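Local coordinates for protein SAR-endolysin (PDB 1XJU) that degrades host peptidoglycan as a phage lysozyme of glycosyl hydrolase family 24, released from the inner membrane to lyse the infected cell and set free the new virions, at residues Val27-Asp30 and Gly31-Asn34; Glu61-Asn65 and Gln66-Gly70; Lys115-Trp118 and Val119-Cys122; Pro135-Gly138 and Leu139-Arg143. All coordinates share one frame; numbering follows the deposited sequence.

Contact 1: residues Val27-Asp30 and Gly31-Asn34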
ATOM      1  N   VAL A  27      10.871   5.448  -0.075  1.00  9.03           N
ATOM      2  CA  VAL A  27      11.513   6.599  -0.712  1.00  9.17           C
ATOM      3  C   VAL A  27      10.624   7.814  -0.769  1.00  9.12           C
ATOM      4  O   VAL A  27      11.015   8.822  -1.349  1.00  9.63           O
ATOM      5  CB  VAL A  27      12.140   6.252  -2.089  1.00  9.35           C
ATOM      6  CG1 VAL A  27      13.107   5.129  -1.942  1.00 10.40           C
ATOM      7  CG2 VAL A  27      11.075   5.973  -3.148  1.00  9.70           C
ATOM      8  N   TRP A  28       9.440   7.779  -0.127  1.00  9.58           N
ATOM      9  CA  TRP A  28       8.556   8.951  -0.068  1.00 10.00           C
ATOM     10  C   TRP A  28       8.952   9.814   1.127  1.00 10.48           C
ATOM     11  O   TRP A  28       8.154  10.148   2.002  1.00 12.37           O
ATOM     12  CB  TRP A  28       7.091   8.550   0.105  1.00 10.30           C
ATOM     13  CG  TRP A  28       6.480   7.871  -1.058  1.00  9.62           C
ATOM     14  CD1 TRP A  28       6.868   6.677  -1.652  1.00  9.41           C
ATOM     15  CD2 TRP A  28       5.334   8.333  -1.786  1.00  9.98           C
ATOM     16  NE1 TRP A  28       6.006   6.388  -2.688  1.00 10.16           N
ATOM     17  CE2 TRP A  28       5.054   7.383  -2.780  1.00  9.91           C
ATOM     18  CE3 TRP A  28       4.490   9.450  -1.675  1.00 11.59           C
ATOM     19  CZ2 TRP A  28       4.002   7.528  -3.688  1.00 11.75           C
ATOM     20  CZ3 TRP A  28       3.415   9.547  -2.576  1.00 12.13           C
ATOM     21  CH2 TRP A  28       3.222   8.624  -3.574  1.00 12.03           C
ATOM     22  N   THR A  29      10.197  10.295   1.122  1.00 10.76           N
ATOM     23  CA  THR A  29      10.830  10.980   2.226  1.00 11.18           C
ATOM     24  C   THR A  29      11.473  12.283   1.821  1.00 10.12           C
ATOM     25  O   THR A  29      12.122  12.907   2.655  1.00 10.81           O
ATOM     26  CB  THR A  29      11.931  10.049   2.847  1.00 13.72           C
ATOM     27  OG1 THR A  29      12.797   9.552   1.822  1.00 14.15           O
ATOM     28  CG2 THR A  29      11.277   8.838   3.509  1.00 14.85           C
ATOM     29  N   ASP A  30      11.298  12.714   0.574  1.00 10.29           N
ATOM     30  CA  ASP A  30      12.004  13.935   0.148  1.00 10.62           C
ATOM     31  C   ASP A  30      11.408  15.144   0.825  1.00 12.33           C
ATOM     32  O   ASP A  30      10.191  15.379   0.729  1.00 13.03           O
ATOM     33  CB  ASP A  30      11.853  14.150  -1.353  1.00 10.41           C
ATOM     34  CG  ASP A  30      12.716  13.261  -2.182  1.00 10.52           C
ATOM     35  OD1 ASP A  30      12.831  13.657  -3.361  1.00 10.60           O
ATOM     36  OD2 ASP A  30      13.264  12.250  -1.735  1.00 10.80           O
ATOM     37  N   GLY A  31      12.255  15.913   1.509  1.00 12.43           N
ATOM     38  CA  GLY A  31      11.890  17.236   1.940  1.00 13.63           C
ATOM     39  C   GLY A  31      10.956  17.332   3.125  1.00 14.72           C
ATOM     40  O   GLY A  31      10.418  18.417   3.371  1.00 16.50           O
ATOM     41  N   ILE A  32      10.752  16.240   3.858  1.00 12.82           N
ATOM     42  CA  ILE A  32       9.757  16.205   4.925  1.00 14.50           C
ATOM     43  C   ILE A  32      10.334  16.475   6.306  1.00 14.48           C
ATOM     44  O   ILE A  32       9.682  16.215   7.331  1.00 16.18           O
ATOM     45  CB  ILE A  32       9.019  14.822   4.954  1.00 14.40           C
ATOM     46  CG1 ILE A  32       9.962  13.672   5.310  1.00 14.67           C
ATOM     47  CG2 ILE A  32       8.290  14.563   3.645  1.00 14.41           C
ATOM     48  CD1 ILE A  32       9.218  12.290   5.433  1.00 16.46           C
ATOM     49  N   GLY A  33      11.558  16.958   6.392  1.00 15.51           N
ATOM     50  CA  GLY A  33      12.175  17.214   7.696  1.00 17.46           C
ATOM     51  C   GLY A  33      11.384  18.182   8.543  1.00 18.84           C
ATOM     52  O   GLY A  33      10.756  19.107   7.999  1.00 17.63           O
ATOM     53  N   ASN A  34      11.470  17.990   9.881  1.00 21.21           N
ATOM     54  CA  ASN A  34      10.844  18.845  10.906  1.00 24.54           C
ATOM     55  C   ASN A  34      11.894  19.309  11.931  1.00 19.59           C
ATOM     56  O   ASN A  34      12.898  18.606  12.163  1.00 24.38           O
ATOM     57  CB  ASN A  34       9.707  18.093  11.650  1.00 26.31           C
ATOM     58  CG  ASN A  34       8.763  17.347  10.721  1.00 37.77           C
ATOM     59  OD1 ASN A  34       8.556  16.143  10.883  1.00 25.16           O
ATOM     60  ND2 ASN A  34       8.178  18.054   9.753  1.00 25.61           N
TER
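I32 folds back over T29 across a type II beta turn that runs from T29 to I32. Its CB bond points toward the preceding residues, and two branches leave from there. CG1 takes the crowded position between the backbone N and the carbonyl carbon (chi1 65°). This brings I32 CG1 to 3.5 Å from T29 O. The branch then runs on extended, and its tip I32 CD1 lies 3.8 Å from T29 CA. I32 CD1 is also 4.2 Å from W28 O, a looser touch. The other branch, I32 CG2, rests 3.6 Å from D30 O. One isoleucine thus lies against two successive carbonyl oxygens of the turn, by van der Waals contact.

G31 takes the third position of the turn with a positive phi of 76°. The D30 CB bond points away from G31-N34, and D30 OD1 forms a salt bridge with R43. W28 is the centre of an inverse gamma turn just before. Its side chain lies next to C23, an active-site residue.

The contact is at the surface, in the long loop between helix 13-18 and helix 46-67. I32 also touches N132, next to strand 130-131. The W28 indole packs edge-to-face with Y21, gives its NE1 hydrogen to the C23 carbonyl, and rests on L136, just ahead of helix 137-151.

Contact 2: residues Glu61-Asn65 and Gln66-Gly70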
ATOM      1  N   GLU A  61       4.250  -8.516   0.333  1.00  8.50           N
ATOM      2  CA  GLU A  61       3.495  -9.759   0.425  1.00  9.05           C
ATOM      3  C   GLU A  61       3.565 -10.288   1.825  1.00  8.96           C
ATOM      4  O   GLU A  61       2.551 -10.775   2.354  1.00  9.30           O
ATOM      5  CB  GLU A  61       4.024 -10.800  -0.589  1.00  9.18           C
ATOM      6  CG  GLU A  61       3.730 -10.438  -1.999  1.00 10.02           C
ATOM      7  CD  GLU A  61       3.782 -11.561  -3.019  1.00 12.14           C
ATOM      8  OE1 GLU A  61       3.715 -11.237  -4.215  1.00 14.16           O
ATOM      9  OE2 GLU A  61       3.775 -12.751  -2.643  1.00 13.44           O
ATOM     10  N   ARG A  62       4.744 -10.227   2.455  1.00  9.33           N
ATOM     11  CA  ARG A  62       4.890 -10.696   3.828  1.00 10.05           C
ATOM     12  C   ARG A  62       4.061  -9.872   4.797  1.00  9.47           C
ATOM     13  O   ARG A  62       3.446 -10.445   5.724  1.00  9.91           O
ATOM     14  CB  ARG A  62       6.354 -10.689   4.261  1.00 11.36           C
ATOM     15  CG  ARG A  62       6.534 -11.242   5.628  1.00 13.19           C
ATOM     16  CD  ARG A  62       7.980 -11.588   5.963  1.00 15.25           C
ATOM     17  NE  ARG A  62       7.977 -12.383   7.214  1.00 18.51           N
ATOM     18  CZ  ARG A  62       7.814 -11.891   8.413  1.00 20.97           C
ATOM     19  NH1 ARG A  62       7.748 -12.720   9.448  1.00 19.78           N
ATOM     20  NH2 ARG A  62       7.740 -10.584   8.620  1.00 22.69           N
ATOM     21  N   CYS A  63       3.995  -8.573   4.592  1.00  9.32           N
ATOM     22  CA  CYS A  63       3.120  -7.731   5.379  1.00  9.19           C
ATOM     23  C   CYS A  63       1.677  -8.248   5.326  1.00  8.19           C
ATOM     24  O   CYS A  63       0.994  -8.406   6.356  1.00  8.86           O
ATOM     25  CB  CYS A  63       3.171  -6.323   4.801  1.00  9.42           C
ATOM     26  SG  CYS A  63       1.880  -5.208   5.480  1.00  9.76           S
ATOM     27  N   ILE A  64       1.178  -8.475   4.113  1.00  7.96           N
ATOM     28  CA  ILE A  64      -0.195  -8.942   3.960  1.00  7.90           C
ATOM     29  C   ILE A  64      -0.396 -10.324   4.581  1.00  8.29           C
ATOM     30  O   ILE A  64      -1.425 -10.573   5.232  1.00  8.33           O
ATOM     31  CB  ILE A  64      -0.607  -8.825   2.473  1.00  7.66           C
ATOM     32  CG1 ILE A  64      -0.436  -7.387   1.943  1.00  7.63           C
ATOM     33  CG2 ILE A  64      -2.000  -9.334   2.222  1.00  7.95           C
ATOM     34  CD1 ILE A  64      -1.071  -6.310   2.828  1.00  8.08           C
ATOM     35  N   ASN A  65       0.533 -11.213   4.367  1.00  8.85           N
ATOM     36  CA  ASN A  65       0.424 -12.531   4.971  1.00  9.39           C
ATOM     37  C   ASN A  65       0.453 -12.473   6.481  1.00  9.03           C
ATOM     38  O   ASN A  65      -0.355 -13.156   7.166  1.00 10.10           O
ATOM     39  CB  ASN A  65       1.532 -13.459   4.418  1.00  9.87           C
ATOM     40  CG  ASN A  65       1.247 -13.912   3.027  1.00 10.21           C
ATOM     41  OD1 ASN A  65       0.084 -13.997   2.599  1.00 10.74           O
ATOM     42  ND2 ASN A  65       2.300 -14.184   2.262  1.00 11.68           N
ATOM     43  N   GLN A  66       1.400 -11.723   7.036  1.00  9.48           N
ATOM     44  CA  GLN A  66       1.578 -11.740   8.486  1.00  9.69           C
ATOM     45  C   GLN A  66       0.542 -10.991   9.244  1.00  9.71           C
ATOM     46  O   GLN A  66       0.141 -11.417  10.358  1.00 11.94           O
ATOM     47  CB  GLN A  66       2.938 -11.180   8.848  1.00 10.94           C
ATOM     48  CG  GLN A  66       4.094 -12.048   8.501  1.00 12.83           C
ATOM     49  CD  GLN A  66       4.002 -13.381   9.204  1.00 16.81           C
ATOM     50  OE1 GLN A  66       3.731 -13.441  10.413  1.00 19.68           O
ATOM     51  NE2 GLN A  66       4.171 -14.451   8.456  1.00 20.30           N
ATOM     52  N   HIS A  67       0.030  -9.913   8.663  1.00  9.15           N
ATOM     53  CA  HIS A  67      -0.775  -8.975   9.400  1.00  9.47           C
ATOM     54  C   HIS A  67      -2.190  -8.740   8.879  1.00  8.60           C
ATOM     55  O   HIS A  67      -2.946  -8.020   9.508  1.00  9.80           O
ATOM     56  CB  HIS A  67      -0.035  -7.657   9.591  1.00  9.75           C
ATOM     57  CG  HIS A  67       1.265  -7.839  10.260  1.00 10.67           C
ATOM     58  ND1 HIS A  67       1.389  -8.382  11.522  1.00 10.93           N
ATOM     59  CD2 HIS A  67       2.520  -7.564   9.834  1.00 10.73           C
ATOM     60  CE1 HIS A  67       2.668  -8.452  11.832  1.00 12.62           C
ATOM     61  NE2 HIS A  67       3.370  -7.977  10.821  1.00 12.01           N
ATOM     62  N   PHE A  68      -2.515  -9.303   7.704  1.00  8.47           N
ATOM     63  CA  PHE A  68      -3.790  -9.100   7.049  1.00  8.55           C
ATOM     64  C   PHE A  68      -4.439 -10.401   6.598  1.00  8.26           C
ATOM     65  O   PHE A  68      -5.350 -10.387   5.782  1.00  8.53           O
ATOM     66  CB  PHE A  68      -3.654  -8.097   5.878  1.00  8.48           C
ATOM     67  CG  PHE A  68      -3.273  -6.719   6.323  1.00  8.17           C
ATOM     68  CD1 PHE A  68      -4.202  -5.763   6.498  1.00  8.86           C
ATOM     69  CD2 PHE A  68      -1.972  -6.405   6.584  1.00  8.83           C
ATOM     70  CE1 PHE A  68      -3.866  -4.508   6.919  1.00  9.28           C
ATOM     71  CE2 PHE A  68      -1.610  -5.145   7.042  1.00  9.79           C
ATOM     72  CZ  PHE A  68      -2.553  -4.179   7.223  1.00  9.75           C
ATOM     73  N   ARG A  69      -3.963 -11.536   7.115  1.00  8.76           N
ATOM     74  CA  ARG A  69      -4.560 -12.845   6.744  1.00  9.17           C
ATOM     75  C   ARG A  69      -4.445 -13.137   5.258  1.00  9.13           C
ATOM     76  O   ARG A  69      -5.309 -13.759   4.658  1.00  8.78           O
ATOM     77  CB  ARG A  69      -5.992 -13.015   7.273  1.00  9.17           C
ATOM     78  CG  ARG A  69      -6.028 -13.215   8.789  1.00 10.71           C
ATOM     79  CD  ARG A  69      -7.457 -13.426   9.268  1.00 11.64           C
ATOM     80  NE  ARG A  69      -8.007 -14.623   8.626  1.00 12.52           N
ATOM     81  CZ  ARG A  69      -9.282 -14.935   8.513  1.00 13.22           C
ATOM     82  NH1 ARG A  69     -10.185 -14.168   9.072  1.00 14.01           N
ATOM     83  NH2 ARG A  69      -9.623 -16.014   7.838  1.00 14.87           N
ATOM     84  N   GLY A  70      -3.338 -12.686   4.651  1.00  8.93           N
ATOM     85  CA  GLY A  70      -3.158 -12.807   3.229  1.00  8.99           C
ATOM     86  C   GLY A  70      -3.371 -14.199   2.682  1.00  8.87           C
ATOM     87  O   GLY A  70      -3.885 -14.359   1.609  1.00  9.18           O
TER
HETATM   88  O   HOH W   1      -2.319 -12.819   9.068  1.00 18.10           O
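The R62 guanidinium is covered on one face by Q66, one helical turn on. Q66 CG sits over its centre, 3.7 Å from R62 CZ. The guanidinium and the Q66 amide are stacked with their planes 6° apart. R62 reaches this place with an extended chain, while Q66 bends at chi2 (-60°) to lay its amide nearly parallel to the guanidinium. The H67 ring has Q66 CB over one face. The F68 ring meets the C63 carbonyl at its edge, with F68 CD2 3.6 Å from C63 O. C63 SG approaches the same ring obliquely, 3.8 Å from F68 CE2, as a sulfur-aromatic contact. I64 CD1 also comes in obliquely, 3.9 Å from F68 CD2.

The backbone changes course here. I64 O accepts two hydrogen bonds, 3.0 Å from F68 N and 2.9 Å from G70 N. The donors come from opposite faces of its carbonyl plane. A water takes the R69 N hydrogen and donates to N65 O, with a weaker bond to Q66 O. It therefore bridges N65, Q66 and R69 where the helix ends. N65 OD1 packs against G70, 3.5 Å from G70 CA.

C63 is disulfide-bonded to C90, so this turn is covalently tied to helix 90-94. F68 packs edge-to-face with H110. The arrangement is the C-terminal end of helix 46-67, in the helical body of a phage lysozyme.

Contact 3: residues Lys115-Trp118 and Val119-Cys122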
ATOM      1  N   LYS A 115     -10.982 -10.134  10.124  1.00 10.11           N
ATOM      2  CA  LYS A 115     -12.235 -10.844  10.109  1.00 11.19           C
ATOM      3  C   LYS A 115     -12.486 -11.577   8.809  1.00 10.16           C
ATOM      4  O   LYS A 115     -13.572 -12.158   8.659  1.00 11.53           O
ATOM      5  CB  LYS A 115     -13.369  -9.863  10.416  1.00 12.76           C
ATOM      6  CG  LYS A 115     -13.334  -9.285  11.840  1.00 15.63           C
ATOM      7  CD  LYS A 115     -14.299  -8.121  11.993  1.00 17.55           C
ATOM      8  CE  LYS A 115     -14.320  -7.473  13.361  1.00 20.65           C
ATOM      9  NZ  LYS A 115     -15.350  -6.387  13.442  1.00 22.91           N
ATOM     10  N   GLY A 116     -11.577 -11.537   7.830  1.00  9.43           N
ATOM     11  CA  GLY A 116     -11.797 -12.214   6.547  1.00 10.48           C
ATOM     12  C   GLY A 116     -12.884 -11.572   5.719  1.00  9.58           C
ATOM     13  O   GLY A 116     -13.414 -12.196   4.793  1.00 10.90           O
ATOM     14  N   GLU A 117     -13.199 -10.315   6.022  1.00  9.65           N
ATOM     15  CA  GLU A 117     -14.257  -9.574   5.344  1.00  9.99           C
ATOM     16  C   GLU A 117     -13.670  -8.793   4.189  1.00  9.79           C
ATOM     17  O   GLU A 117     -13.422  -7.587   4.305  1.00  9.96           O
ATOM     18  CB  GLU A 117     -14.954  -8.670   6.349  1.00 10.47           C
ATOM     19  CG  GLU A 117     -15.724  -9.427   7.435  1.00 10.91           C
ATOM     20  CD  GLU A 117     -16.980 -10.066   6.918  1.00 12.61           C
ATOM     21  OE1 GLU A 117     -17.430  -9.775   5.775  1.00 14.73           O
ATOM     22  OE2 GLU A 117     -17.511 -10.851   7.696  1.00 13.66           O
ATOM     23  N   TRP A 118     -13.393  -9.493   3.122  1.00  9.10           N
ATOM     24  CA  TRP A 118     -12.545  -8.922   2.103  1.00  9.06           C
ATOM     25  C   TRP A 118     -13.227  -7.764   1.383  1.00  8.93           C
ATOM     26  O   TRP A 118     -12.548  -6.781   1.035  1.00  9.33           O
ATOM     27  CB  TRP A 118     -12.084  -9.965   1.117  1.00  9.43           C
ATOM     28  CG  TRP A 118     -11.561 -11.194   1.733  1.00  9.45           C
ATOM     29  CD1 TRP A 118     -11.965 -12.472   1.380  1.00  9.84           C
ATOM     30  CD2 TRP A 118     -10.538 -11.375   2.736  1.00  8.04           C
ATOM     31  NE1 TRP A 118     -11.294 -13.387   2.124  1.00  9.07           N
ATOM     32  CE2 TRP A 118     -10.404 -12.755   2.956  1.00  8.96           C
ATOM     33  CE3 TRP A 118      -9.739 -10.521   3.490  1.00  8.40           C
ATOM     34  CZ2 TRP A 118      -9.515 -13.278   3.892  1.00  9.52           C
ATOM     35  CZ3 TRP A 118      -8.869 -11.054   4.409  1.00  8.72           C
ATOM     36  CH2 TRP A 118      -8.719 -12.413   4.582  1.00  9.11           C
ATOM     37  N   VAL A 119     -14.522  -7.832   1.111  1.00  8.88           N
ATOM     38  CA  VAL A 119     -15.191  -6.703   0.501  1.00  8.86           C
ATOM     39  C   VAL A 119     -15.028  -5.430   1.346  1.00  9.28           C
ATOM     40  O   VAL A 119     -14.652  -4.376   0.833  1.00  9.21           O
ATOM     41  CB  VAL A 119     -16.696  -6.984   0.211  1.00  9.38           C
ATOM     42  CG1 VAL A 119     -17.412  -5.709  -0.148  1.00 10.31           C
ATOM     43  CG2 VAL A 119     -16.793  -8.006  -0.879  1.00 10.28           C
ATOM     44  N   ASN A 120     -15.289  -5.549   2.631  1.00  9.35           N
ATOM     45  CA  ASN A 120     -15.176  -4.377   3.467  1.00 10.27           C
ATOM     46  C   ASN A 120     -13.722  -3.861   3.508  1.00  9.16           C
ATOM     47  O   ASN A 120     -13.462  -2.638   3.513  1.00 10.20           O
ATOM     48  CB  ASN A 120     -15.641  -4.656   4.896  1.00 11.34           C
ATOM     49  CG  ASN A 120     -17.111  -4.993   4.981  1.00 12.91           C
ATOM     50  OD1 ASN A 120     -17.895  -4.631   4.070  1.00 15.08           O
ATOM     51  ND2 ASN A 120     -17.532  -5.579   6.129  1.00 14.87           N
ATOM     52  N   MET A 121     -12.785  -4.788   3.588  1.00  8.75           N
ATOM     53  CA  MET A 121     -11.348  -4.470   3.529  1.00  8.93           C
ATOM     54  C   MET A 121     -11.043  -3.670   2.245  1.00  8.50           C
ATOM     55  O   MET A 121     -10.455  -2.573   2.282  1.00  8.60           O
ATOM     56  CB  MET A 121     -10.544  -5.738   3.634  1.00  8.42           C
ATOM     57  CG  MET A 121      -9.041  -5.505   3.553  1.00  8.31           C
ATOM     58  SD  MET A 121      -8.138  -7.055   3.263  1.00  8.20           S
ATOM     59  CE  MET A 121      -8.573  -7.403   1.533  1.00  8.26           C
ATOM     60  N   CYS A 122     -11.409  -4.217   1.108  1.00  8.44           N
ATOM     61  CA  CYS A 122     -11.182  -3.577  -0.176  1.00  9.20           C
ATOM     62  C   CYS A 122     -11.749  -2.183  -0.206  1.00  8.69           C
ATOM     63  O   CYS A 122     -11.126  -1.231  -0.780  1.00  9.48           O
ATOM     64  CB  CYS A 122     -11.856  -4.392  -1.300  1.00  9.86           C
ATOM     65  SG  CYS A 122     -11.246  -6.080  -1.592  1.00  9.83           S
TER
HETATM   66  O   HOH W   2     -16.767  -8.115   3.559  1.00 13.79           O
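W118 and M121 lie side by side and point the same way in the first turn of helix 118-123. Their meeting is a Met-aromatic contact of the edge type. M121 SD is near the plane of the six-membered ring, 77° off its normal and 3.8 Å from W118 CE3. The methyl is also near, M121 CE being 3.9 Å from W118 CE3, but it stands off the ring plane. M121 extends as far as SD and then bends at chi3 (72°), which keeps CE beside the indole. The face of the indole is used differently. G116 O sits 3.4 Å above one face, offset toward the rim.

The helix starts just after a Schellman motif, in which G116, with positive phi, ends helix 108-114. E117 is the N-cap residue and the centre of an inverse gamma turn. Its carbonyl accepts the M121 N hydrogen nearly straight on. The E117 side chain bends at chi2 and sends its carboxylate to a water. That water donates to E117 OE1 and accepts from N120 N, so the carboxylate reaches the first turn indirectly. On the flank, E117 CB and N120 ND2 make a loose contact at 4.0 Å.

M121 is buried against I109 and A113 of helix 108-114 and A77 and M81 of helix 75-88. W118 touches M73, P74 and L154. The C122-C150 disulfide joins this short helix to helix 137-151. C122 N binds W118 O at 2.8 Å in a nearly linear bond (174°), and C122 SG lies 3.0 Å from the same oxygen.

Contact 4: residues Pro135-Gly138 and Leu139-Arg143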
ATOM      1  N   PRO A 135      -2.950  15.250   1.606  1.00 16.05           N
ATOM      2  CA  PRO A 135      -3.762  14.451   0.665  1.00 15.55           C
ATOM      3  C   PRO A 135      -3.259  14.585  -0.782  1.00 14.74           C
ATOM      4  O   PRO A 135      -2.918  15.712  -1.200  1.00 17.04           O
ATOM      5  CB  PRO A 135      -5.154  15.077   0.755  1.00 17.57           C
ATOM      6  CG  PRO A 135      -4.943  16.397   1.395  1.00 18.77           C
ATOM      7  CD  PRO A 135      -3.658  16.435   2.140  1.00 17.75           C
ATOM      8  N   LEU A 136      -3.216  13.471  -1.535  1.00 13.72           N
ATOM      9  CA  LEU A 136      -2.729  13.464  -2.913  1.00 13.51           C
ATOM     10  C   LEU A 136      -3.680  12.786  -3.875  1.00 12.41           C
ATOM     11  O   LEU A 136      -4.019  11.611  -3.704  1.00 12.63           O
ATOM     12  CB  LEU A 136      -1.332  12.806  -3.018  1.00 12.55           C
ATOM     13  CG  LEU A 136      -0.206  13.478  -2.236  1.00 13.61           C
ATOM     14  CD1 LEU A 136       1.045  12.627  -2.330  1.00 13.44           C
ATOM     15  CD2 LEU A 136       0.144  14.844  -2.765  1.00 15.58           C
ATOM     16  N   ARG A 137      -4.073  13.500  -4.918  1.00 13.49           N
ATOM     17  CA  ARG A 137      -4.933  12.903  -5.948  1.00 13.95           C
ATOM     18  C   ARG A 137      -4.354  11.638  -6.552  1.00 13.17           C
ATOM     19  O   ARG A 137      -5.090  10.655  -6.787  1.00 14.85           O
ATOM     20  CB  ARG A 137      -5.212  13.908  -7.055  1.00 15.49           C
ATOM     21  CG  ARG A 137      -5.917  13.315  -8.242  1.00 16.48           C
ATOM     22  CD  ARG A 137      -6.277  14.361  -9.345  1.00 16.27           C
ATOM     23  NE  ARG A 137      -7.053  13.781 -10.444  1.00 19.23           N
ATOM     24  CZ  ARG A 137      -6.545  13.275 -11.559  1.00 25.30           C
ATOM     25  NH1 ARG A 137      -5.248  13.260 -11.762  1.00 16.39           N
ATOM     26  NH2 ARG A 137      -7.341  12.735 -12.464  1.00 16.36           N
ATOM     27  N   GLY A 138      -3.051  11.624  -6.823  1.00 12.57           N
ATOM     28  CA  GLY A 138      -2.471  10.417  -7.381  1.00 12.33           C
ATOM     29  C   GLY A 138      -2.614   9.206  -6.493  1.00 12.07           C
ATOM     30  O   GLY A 138      -2.699   8.082  -7.029  1.00 13.25           O
ATOM     31  N   LEU A 139      -2.595   9.406  -5.189  1.00 11.80           N
ATOM     32  CA  LEU A 139      -2.815   8.276  -4.280  1.00 11.61           C
ATOM     33  C   LEU A 139      -4.274   7.843  -4.259  1.00 11.53           C
ATOM     34  O   LEU A 139      -4.590   6.639  -4.221  1.00 11.86           O
ATOM     35  CB  LEU A 139      -2.323   8.544  -2.880  1.00 11.70           C
ATOM     36  CG  LEU A 139      -0.796   8.684  -2.738  1.00 13.58           C
ATOM     37  CD1 LEU A 139      -0.533   9.092  -1.273  1.00 15.24           C
ATOM     38  CD2 LEU A 139      -0.051   7.405  -3.139  1.00 14.48           C
ATOM     39  N   LYS A 140      -5.206   8.770  -4.355  1.00 12.19           N
ATOM     40  CA  LYS A 140      -6.615   8.409  -4.442  1.00 13.92           C
ATOM     41  C   LYS A 140      -6.899   7.565  -5.675  1.00 12.38           C
ATOM     42  O   LYS A 140      -7.608   6.529  -5.595  1.00 13.31           O
ATOM     43  CB  LYS A 140      -7.466   9.677  -4.467  1.00 15.17           C
ATOM     44  CG  LYS A 140      -8.907   9.339  -4.331  1.00 17.95           C
ATOM     45  CD  LYS A 140      -9.788  10.548  -4.453  1.00 19.80           C
ATOM     46  CE  LYS A 140      -9.736  11.176  -5.825  1.00 21.48           C
ATOM     47  NZ  LYS A 140     -10.898  12.182  -6.004  1.00 22.97           N
ATOM     48  N   ILE A 141      -6.366   7.931  -6.817  1.00 12.44           N
ATOM     49  CA  ILE A 141      -6.567   7.187  -8.015  1.00 12.01           C
ATOM     50  C   ILE A 141      -6.039   5.754  -7.883  1.00 11.80           C
ATOM     51  O   ILE A 141      -6.705   4.762  -8.266  1.00 12.06           O
ATOM     52  CB  ILE A 141      -5.863   7.891  -9.186  1.00 14.37           C
ATOM     53  CG1 ILE A 141      -6.583   9.162  -9.574  1.00 16.00           C
ATOM     54  CG2 ILE A 141      -5.854   6.976 -10.374  1.00 15.12           C
ATOM     55  CD1 ILE A 141      -5.776   9.973 -10.599  1.00 17.47           C
ATOM     56  N   ARG A 142      -4.829   5.631  -7.370  1.00 10.64           N
ATOM     57  CA  ARG A 142      -4.174   4.357  -7.121  1.00 10.92           C
ATOM     58  C   ARG A 142      -5.043   3.497  -6.235  1.00 10.36           C
ATOM     59  O   ARG A 142      -5.210   2.313  -6.554  1.00 10.24           O
ATOM     60  CB  ARG A 142      -2.805   4.644  -6.523  1.00 10.46           C
ATOM     61  CG  ARG A 142      -2.018   3.449  -6.114  1.00 10.66           C
ATOM     62  CD  ARG A 142      -1.769   2.462  -7.217  1.00 10.44           C
ATOM     63  NE  ARG A 142      -0.824   1.393  -6.748  1.00 10.47           N
ATOM     64  CZ  ARG A 142       0.508   1.416  -6.807  1.00  9.79           C
ATOM     65  NH1 ARG A 142       1.115   2.382  -7.510  1.00 10.12           N
ATOM     66  NH2 ARG A 142       1.246   0.429  -6.317  1.00  9.89           N
ATOM     67  N   ARG A 143      -5.472   4.025  -5.115  1.00  9.98           N
ATOM     68  CA  ARG A 143      -6.306   3.243  -4.180  1.00  9.90           C
ATOM     69  C   ARG A 143      -7.586   2.761  -4.838  1.00 10.35           C
ATOM     70  O   ARG A 143      -8.042   1.637  -4.582  1.00  9.82           O
ATOM     71  CB  ARG A 143      -6.629   4.035  -2.948  1.00 10.09           C
ATOM     72  CG  ARG A 143      -5.434   4.368  -2.038  1.00  9.67           C
ATOM     73  CD  ARG A 143      -4.731   3.220  -1.396  1.00  9.30           C
ATOM     74  NE  ARG A 143      -3.669   2.655  -2.186  1.00  9.54           N
ATOM     75  CZ  ARG A 143      -2.449   3.187  -2.262  1.00 10.09           C
ATOM     76  NH1 ARG A 143      -1.512   2.570  -2.928  1.00  9.37           N
ATOM     77  NH2 ARG A 143      -2.199   4.356  -1.680  1.00 10.60           N
TER
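L139 packs against L136 at the start of helix 137-151. This is an N-terminal helix turn, with L136 in the N-cap position. The two leucines cross at a slant and meet through one methyl each, L136 CD1 being 4.0 Å from L139 CD1. L139 CB also lies near L136 O. L136 O accepts the K140 N hydrogen in its carbonyl plane at 3.1 Å, and a weak bond from L139 N. Both leucines also touch W28, and L139 reaches N87 and M88 of helix 75-88. L139 is buried here, while L136 stays partly exposed.

R137 takes the outer side. It stretches out straight from CG to NE, with CG opposite the backbone N (chi1 172°), and carries its guanidinium over I141. G138 contributes backbone alone. G138 O accepts R142 N at 3.3 Å from above the carbonyl plane, a long bond.

R142 forms a salt bridge with E146 and a hydrogen bond with S83. R143 forms a salt bridge with E146 too, within the helix. The bonds of R142 to S83 and of R143 to N87 tie the helix to helix 75-88. R143 also bonds to the F128 carbonyl, in the loop before strand 130-131. On the solvent-facing side, I141 CG1 rests 3.5 Å from R137 O. Beyond it the I141 CD1 methyl sits over the centre of one guanidinium face, 3.5 Å from R137 CZ.

Overall arrangement
All four contacts are local, and they follow one another in series, so none nests in or crosses another. Contact 1 forms a turn in the loop after helix 13-18. Contact 2 ends helix 46-67 and lies across the chain's centre from contact 1, about 27 Å away between centres. Contact 3 opens helix 118-123. It touches contact 2 where R69 reaches K115 and G116 and the W118 ring meets the F68 and R69 carbonyls. Contact 4 closes the step from strand 134-135 into helix 137-151. It returns to contact 1, with W28 CH2 3.5 Å from L139 CD2. The touching pairs are therefore 1 with 4 and 2 with 3.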